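Local coordinates for ankyrin-repeat protein (Cryptosporidium parvum, PDB 2W4S) that probably binds RNA through a helical domain of the kind found in PHAX, the snRNA and snoRNA transport factor, at residues 71-74 against 75-78. Sequence-based numbering, arbitrary orientation.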
ATOM      1  N   TYR C  71       2.360  13.536  10.151  1.00 33.41           N
ATOM      2  CA  TYR C  71       3.513  13.723  11.032  1.00 32.69           C
ATOM      3  C   TYR C  71       4.815  13.324  10.314  1.00 32.41           C
ATOM      4  O   TYR C  71       5.818  13.985  10.435  1.00 32.97           O
ATOM      5  CB  TYR C  71       3.306  12.877  12.310  1.00 32.52           C
ATOM      6  CG  TYR C  71       4.583  12.496  12.994  1.00 31.22           C
ATOM      7  CD1 TYR C  71       5.249  13.411  13.783  1.00 30.29           C
ATOM      8  CD2 TYR C  71       5.139  11.239  12.826  1.00 29.70           C
ATOM      9  CE1 TYR C  71       6.445  13.104  14.394  1.00 30.66           C
ATOM     10  CE2 TYR C  71       6.325  10.913  13.445  1.00 31.64           C
ATOM     11  CZ  TYR C  71       6.976  11.863  14.230  1.00 31.61           C
ATOM     12  OH  TYR C  71       8.167  11.587  14.862  1.00 31.99           O
ATOM     13  N   LEU C  72       4.790  12.228   9.567  1.00 32.42           N
ATOM     14  CA  LEU C  72       5.955  11.761   8.812  1.00 31.82           C
ATOM     15  C   LEU C  72       6.352  12.694   7.666  1.00 31.46           C
ATOM     16  O   LEU C  72       7.522  12.851   7.355  1.00 30.92           O
ATOM     17  CB  LEU C  72       5.640  10.395   8.255  1.00 31.87           C
ATOM     18  CG  LEU C  72       6.346   9.178   8.838  1.00 32.22           C
ATOM     19  CD1 LEU C  72       6.970   9.456  10.196  1.00 30.47           C
ATOM     20  CD2 LEU C  72       5.418   7.940   8.825  1.00 27.50           C
ATOM     21  N   LEU C  73       5.346  13.289   7.048  1.00 31.78           N
ATOM     22  CA  LEU C  73       5.498  14.181   5.928  1.00 32.27           C
ATOM     23  C   LEU C  73       6.117  15.454   6.467  1.00 32.47           C
ATOM     24  O   LEU C  73       7.038  16.016   5.874  1.00 32.13           O
ATOM     25  CB  LEU C  73       4.112  14.437   5.350  1.00 31.98           C
ATOM     26  CG  LEU C  73       3.927  15.260   4.082  1.00 33.80           C
ATOM     27  CD1 LEU C  73       4.735  14.695   2.886  1.00 34.85           C
ATOM     28  CD2 LEU C  73       2.433  15.330   3.733  1.00 33.29           C
ATOM     29  N   LYS C  74       5.635  15.857   7.640  1.00 32.57           N
ATOM     30  CA  LYS C  74       6.139  17.018   8.317  1.00 33.08           C
ATOM     31  C   LYS C  74       7.579  16.791   8.758  1.00 33.77           C
ATOM     32  O   LYS C  74       8.360  17.751   8.839  1.00 33.62           O
ATOM     33  CB  LYS C  74       5.264  17.373   9.516  1.00 32.83           C
ATOM     34  CG  LYS C  74       5.771  18.606  10.269  1.00 35.76           C
ATOM     35  CD  LYS C  74       4.802  19.054  11.359  1.00 40.12           C
ATOM     36  CE  LYS C  74       5.175  20.437  11.869  1.00 42.32           C
ATOM     37  NZ  LYS C  74       4.732  20.611  13.296  1.00 44.76           N
ATOM     38  N   GLN C  75       7.930  15.526   9.030  1.00 34.02           N
ATOM     39  CA  GLN C  75       9.311  15.165   9.303  1.00 34.69           C
ATOM     40  C   GLN C  75      10.190  15.337   8.069  1.00 34.43           C
ATOM     41  O   GLN C  75      11.391  15.614   8.197  1.00 34.86           O
ATOM     42  CB  GLN C  75       9.439  13.748   9.891  1.00 34.85           C
ATOM     43  CG  GLN C  75       9.077  13.692  11.374  1.00 37.08           C
ATOM     44  CD  GLN C  75       9.743  14.819  12.177  1.00 40.27           C
ATOM     45  OE1 GLN C  75       9.100  15.805  12.559  1.00 41.26           O
ATOM     46  NE2 GLN C  75      11.041  14.677  12.425  1.00 42.51           N
ATOM     47  N   LEU C  76       9.595  15.242   6.885  1.00 33.92           N
ATOM     48  CA  LEU C  76      10.367  15.486   5.668  1.00 34.04           C
ATOM     49  C   LEU C  76      10.767  16.960   5.552  1.00 33.46           C
ATOM     50  O   LEU C  76      11.864  17.283   5.077  1.00 33.20           O
ATOM     51  CB  LEU C  76       9.643  14.967   4.418  1.00 34.60           C
ATOM     52  CG  LEU C  76       9.476  13.439   4.252  1.00 34.29           C
ATOM     53  CD1 LEU C  76       8.866  13.166   2.889  1.00 35.32           C
ATOM     54  CD2 LEU C  76      10.778  12.682   4.329  1.00 35.24           C
ATOM     55  N   VAL C  77       9.904  17.848   6.043  1.00 33.17           N
ATOM     56  CA  VAL C  77      10.191  19.287   6.066  1.00 32.65           C
ATOM     57  C   VAL C  77      11.299  19.598   7.115  1.00 33.37           C
ATOM     58  O   VAL C  77      12.172  20.430   6.891  1.00 32.60           O
ATOM     59  CB  VAL C  77       8.902  20.123   6.355  1.00 32.42           C
ATOM     60  CG1 VAL C  77       9.174  21.593   6.204  1.00 32.64           C
ATOM     61  CG2 VAL C  77       7.762  19.746   5.431  1.00 31.28           C
ATOM     62  N   ALA C  78      11.253  18.904   8.252  1.00 34.53           N
ATOM     63  CA  ALA C  78      12.197  19.115   9.339  1.00 35.40           C
ATOM     64  C   ALA C  78      13.599  18.706   8.906  1.00 36.43           C
ATOM     65  O   ALA C  78      14.599  19.350   9.272  1.00 36.64           O
ATOM     66  CB  ALA C  78      11.759  18.321  10.559  1.00 35.13           C
TER
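Gln75 lays its CG over one face of the Tyr71 ring, a CH-pi contact one turn along helix 65-78. Gln75 CG stands 4.3 Å from the centroid of the Tyr71 ring and is displaced toward the rim on the CE1 and CZ side. Two torsions bring ring and methylene together: Tyr71 carries CG anti to its own N (chi1 155°), while Gln75 keeps CG beside its N (chi1 -78°). A further bend at chi2 of Gln75 turns the amide to lie only 19° from the ring plane. Beneath this pair Gln75 N donates to Tyr71 O at 3.0 Å, and Ala78 N repeats the i to i+4 bond to Lys74 O at 3.2 Å. Between them the bonding is less regular. Leu76 N is shared weakly between Leu72 O and Leu73 O, and Val77 N likewise between Leu73 O and Lys74 O, a mixture of alpha and 3-10 spacing in the last turns of the helix. The packed side belongs to Leu73, which is buried among Phe25, Val29 and Leu41 of helix 24-50 and Trp87 of helix 84-91; Leu73 CD1 lies 4.4 Å from Leu76 CD1, and both leucines touch Ile82. Round the helix from there, Tyr71 and Lys74 are exposed, although the extended lysine still touches Trp87. The chemistry thus implies an amphipathic helix, Leu72 and Leu73 meeting helix 24-50 and Leu76 the loop at Ile82, while tyrosine and glutamine pair at the surface.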